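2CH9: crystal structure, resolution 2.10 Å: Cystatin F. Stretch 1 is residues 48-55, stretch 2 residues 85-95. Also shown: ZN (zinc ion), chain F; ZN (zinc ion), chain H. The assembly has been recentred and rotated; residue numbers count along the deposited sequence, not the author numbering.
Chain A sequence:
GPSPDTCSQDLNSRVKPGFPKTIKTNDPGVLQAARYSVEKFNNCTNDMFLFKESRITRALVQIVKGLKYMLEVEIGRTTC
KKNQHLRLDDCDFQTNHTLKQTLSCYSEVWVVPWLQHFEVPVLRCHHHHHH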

# COMPACT_ATOMS: atom_id res chain seq x y z
N MET A 48 12.97 -24.07 12.19
CA MET A 48 13.43 -25.35 11.71
C MET A 48 12.40 -26.00 10.78
O MET A 48 12.73 -26.90 10.00
CB MET A 48 13.85 -26.23 12.89
CG MET A 48 12.99 -27.42 13.22
SD MET A 48 14.08 -28.71 13.85
CE MET A 48 15.13 -29.00 12.41
N PHE A 49 11.16 -25.53 10.85
CA PHE A 49 10.09 -25.98 9.95
C PHE A 49 9.62 -24.89 8.99
O PHE A 49 9.74 -23.69 9.28
CB PHE A 49 8.90 -26.49 10.76
CG PHE A 49 9.19 -27.72 11.58
CD1 PHE A 49 9.27 -28.97 10.98
CD2 PHE A 49 9.37 -27.62 12.95
CE1 PHE A 49 9.54 -30.11 11.73
CE2 PHE A 49 9.64 -28.77 13.72
CZ PHE A 49 9.72 -30.01 13.10
N LEU A 50 9.08 -25.31 7.85
CA LEU A 50 8.44 -24.39 6.92
C LEU A 50 7.04 -24.00 7.43
O LEU A 50 6.33 -24.82 8.03
CB LEU A 50 8.32 -25.00 5.52
CG LEU A 50 9.54 -25.36 4.67
CD1 LEU A 50 9.06 -26.11 3.43
CD2 LEU A 50 10.34 -24.12 4.28
N PHE A 51 6.65 -22.76 7.17
CA PHE A 51 5.29 -22.31 7.44
C PHE A 51 4.49 -22.34 6.15
O PHE A 51 5.07 -22.34 5.07
CB PHE A 51 5.30 -20.91 8.04
CG PHE A 51 5.63 -20.87 9.51
CD1 PHE A 51 6.88 -21.29 9.97
CD2 PHE A 51 4.70 -20.40 10.43
CE1 PHE A 51 7.18 -21.24 11.34
CE2 PHE A 51 4.99 -20.35 11.79
CZ PHE A 51 6.24 -20.78 12.25
N LYS A 52 3.17 -22.35 6.27
CA LYS A 52 2.27 -22.37 5.12
C LYS A 52 1.07 -21.47 5.40
O LYS A 52 0.60 -21.37 6.55
CB LYS A 52 1.83 -23.81 4.84
CG LYS A 52 0.92 -24.03 3.64
CD LYS A 52 0.57 -25.51 3.52
CE LYS A 52 -0.33 -25.79 2.34
NZ LYS A 52 -0.70 -27.23 2.25
N GLU A 53 0.57 -20.79 4.37
CA GLU A 53 -0.62 -19.96 4.54
C GLU A 53 -1.77 -20.86 5.03
O GLU A 53 -1.99 -21.96 4.49
CB GLU A 53 -0.96 -19.22 3.24
CG GLU A 53 -1.57 -20.07 2.10
CD GLU A 53 -0.57 -20.92 1.33
OE1 GLU A 53 0.65 -20.92 1.62
OE2 GLU A 53 -1.02 -21.62 0.41
N SER A 54 -2.46 -20.43 6.08
CA SER A 54 -3.55 -21.23 6.64
C SER A 54 -4.93 -20.62 6.42
O SER A 54 -5.91 -21.35 6.36
CB SER A 54 -3.32 -21.55 8.13
OG SER A 54 -3.37 -20.39 8.94
N ARG A 55 -5.01 -19.30 6.30
CA ARG A 55 -6.29 -18.62 6.11
C ARG A 55 -6.06 -17.23 5.53
O ARG A 55 -5.16 -16.53 5.96
CB ARG A 55 -7.04 -18.52 7.45
CG ARG A 55 -8.43 -17.92 7.38
CD ARG A 55 -9.29 -18.35 8.58
NE ARG A 55 -8.97 -17.58 9.78
CZ ARG A 55 -9.83 -16.81 10.45
NH1 ARG A 55 -11.10 -16.70 10.04
NH2 ARG A 55 -9.43 -16.15 11.53
N HIS A 85 14.18 -29.14 0.52
CA HIS A 85 13.60 -28.98 -0.82
C HIS A 85 12.19 -29.53 -0.89
O HIS A 85 11.82 -30.18 -1.88
CB HIS A 85 14.46 -29.64 -1.90
CG HIS A 85 15.90 -29.24 -1.83
ND1 HIS A 85 16.38 -28.08 -2.42
CD2 HIS A 85 16.96 -29.84 -1.22
CE1 HIS A 85 17.67 -27.98 -2.17
NE2 HIS A 85 18.05 -29.04 -1.46
N LEU A 86 11.41 -29.25 0.15
CA LEU A 86 10.05 -29.74 0.26
C LEU A 86 9.06 -28.73 -0.27
O LEU A 86 9.17 -27.52 -0.02
CB LEU A 86 9.72 -30.12 1.71
CG LEU A 86 10.54 -31.32 2.24
CD1 LEU A 86 10.33 -31.50 3.74
CD2 LEU A 86 10.24 -32.61 1.45
N ARG A 87 8.07 -29.23 -1.00
CA ARG A 87 7.03 -28.40 -1.59
C ARG A 87 5.85 -28.20 -0.63
O ARG A 87 5.32 -29.15 -0.06
CB ARG A 87 6.59 -28.99 -2.95
CG ARG A 87 6.44 -30.53 -2.98
CD ARG A 87 6.39 -31.16 -4.40
NE ARG A 87 5.59 -30.40 -5.37
CZ ARG A 87 4.29 -30.12 -5.26
NH1 ARG A 87 3.60 -30.50 -4.19
NH2 ARG A 87 3.67 -29.43 -6.21
N LEU A 88 5.46 -26.94 -0.45
CA LEU A 88 4.41 -26.57 0.50
C LEU A 88 3.02 -27.14 0.23
O LEU A 88 2.28 -27.39 1.18
CB LEU A 88 4.31 -25.05 0.62
CG LEU A 88 5.37 -24.38 1.47
CD1 LEU A 88 5.27 -22.87 1.32
CD2 LEU A 88 5.15 -24.79 2.92
N ASP A 89 2.67 -27.35 -1.04
CA ASP A 89 1.40 -27.99 -1.39
C ASP A 89 1.23 -29.35 -0.72
O ASP A 89 0.10 -29.77 -0.44
CB ASP A 89 1.25 -28.15 -2.90
CG ASP A 89 0.98 -26.82 -3.61
OD1 ASP A 89 0.49 -25.86 -2.97
OD2 ASP A 89 1.25 -26.75 -4.82
N ASP A 90 2.34 -30.04 -0.45
CA ASP A 90 2.30 -31.36 0.18
C ASP A 90 2.63 -31.36 1.68
O ASP A 90 2.73 -32.41 2.29
CB ASP A 90 3.20 -32.33 -0.57
CG ASP A 90 2.71 -32.64 -1.97
OD1 ASP A 90 1.47 -32.72 -2.19
OD2 ASP A 90 3.56 -32.82 -2.85
N CYS A 91 2.76 -30.17 2.27
CA CYS A 91 3.00 -30.06 3.72
C CYS A 91 1.71 -29.84 4.48
O CYS A 91 0.89 -29.01 4.10
CB CYS A 91 4.00 -28.94 4.02
SG CYS A 91 5.65 -29.27 3.31
N ASP A 92 1.52 -30.60 5.56
CA ASP A 92 0.37 -30.43 6.45
C ASP A 92 0.80 -29.69 7.73
O ASP A 92 1.99 -29.67 8.08
CB ASP A 92 -0.27 -31.79 6.79
CG ASP A 92 -0.91 -32.48 5.56
OD1 ASP A 92 -1.64 -31.84 4.77
OD2 ASP A 92 -0.72 -33.70 5.40
N PHE A 93 -0.15 -29.08 8.44
CA PHE A 93 0.19 -28.31 9.64
C PHE A 93 0.53 -29.19 10.85
O PHE A 93 0.05 -30.32 10.97
CB PHE A 93 -0.92 -27.30 9.98
CG PHE A 93 -1.11 -26.25 8.93
CD1 PHE A 93 -0.20 -25.20 8.81
CD2 PHE A 93 -2.19 -26.30 8.06
CE1 PHE A 93 -0.37 -24.22 7.83
CE2 PHE A 93 -2.36 -25.33 7.08
CZ PHE A 93 -1.46 -24.29 6.96
N GLN A 94 1.36 -28.65 11.74
CA GLN A 94 1.74 -29.31 12.99
C GLN A 94 0.52 -29.76 13.78
O GLN A 94 -0.44 -29.01 13.93
CB GLN A 94 2.59 -28.38 13.85
CG GLN A 94 4.02 -28.20 13.38
CD GLN A 94 4.91 -29.40 13.69
OE1 GLN A 94 4.58 -30.24 14.53
NE2 GLN A 94 6.05 -29.47 13.02
N THR A 95 0.58 -31.00 14.27
CA THR A 95 -0.44 -31.58 15.13
C THR A 95 -0.03 -31.38 16.60
O THR A 95 -0.81 -30.88 17.41
CB THR A 95 -0.63 -33.09 14.82
OG1 THR A 95 -1.04 -33.25 13.45
CG2 THR A 95 -1.67 -33.74 15.74
ZN ZN F . 15.35 -26.70 -3.54
ZN ZN H . -2.07 -33.62 3.92
O HOH W 1 16.98 -26.87 -4.93
O HOH W 2 15.23 -24.99 -2.72
O HOH W 3 13.22 -26.76 -3.39
O HOH W 4 -1.98 -32.04 2.38

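Residues 49-55 form a strand that continues later in the chain. Stretch 2 is mostly loop, with a short 3-10 segment at 88-90. The backbones come closest around K52 and L88, whose CA atoms are 6.6 Å apart. Near F49 and Q94 the gap widens to 9.5 Å between CA atoms. No backbone-to-backbone hydrogen bond joins the two stretches, so the contact relies on side chains. It buries 525 Å² in total, both sides summed.

The 3-10 turn is held by its own backbone. D90 N donates to R87 O at 3.1 Å, and C91 N donates to L88 O at 3.0 Å. R87 and D90 add a salt bridge on the turn, with R87 NH1 2.7 Å from D90 OD2. Both of these side chains point away from the strand.

K52 is central to the contact. All four of its chi angles are t, so the chain is fully extended and carries the ammonium to the backbone of the turn. K52 NZ donates to C91 O at 3.0 Å. A weak hydrogen bond runs from K52 NZ to L88 O at 3.2 Å. Lysine suits this place because its long aliphatic part can pack while its charged end meets carbonyl oxygens.

L88 is buried and points toward the strand. Its CD2 lies 4.1 Å from L50 CB, 4.0 Å from K52 CB and 3.3 Å from F51 O. A branched apolar side chain fits well against these atoms. L50 also reaches L86, with L50 CD1 4.4 Å from L86 CB and 3.7 Å from L86 O. F51 points away, so its part in the contact is mainly through the backbone.

F93 covers the later part of the strand. Its CA-to-CB bond points sideways, but the end of the ring comes nearer. The ring edge meets two backbone oxygens: F93 CE1 is 3.3 Å from K52 O, and F93 CZ is 3.4 Å from E53 O. Aromatic C-H groups are slightly positive, which suits them to carbonyl neighbours. F93 CE1 also packs 3.7 Å from K52 CB, and F93 CZ lies 3.5 Å from S54 CB. The small serine side chain lies beside the ring tip, while its OG is hydrogen-bonded elsewhere in the structure.

At the other end, Q94 NE2 sits over one face of the F49 ring, 3.7 Å from F49 CZ. The flat ring accommodates the buried amide, whose NE2 is hydrogen-bonded elsewhere.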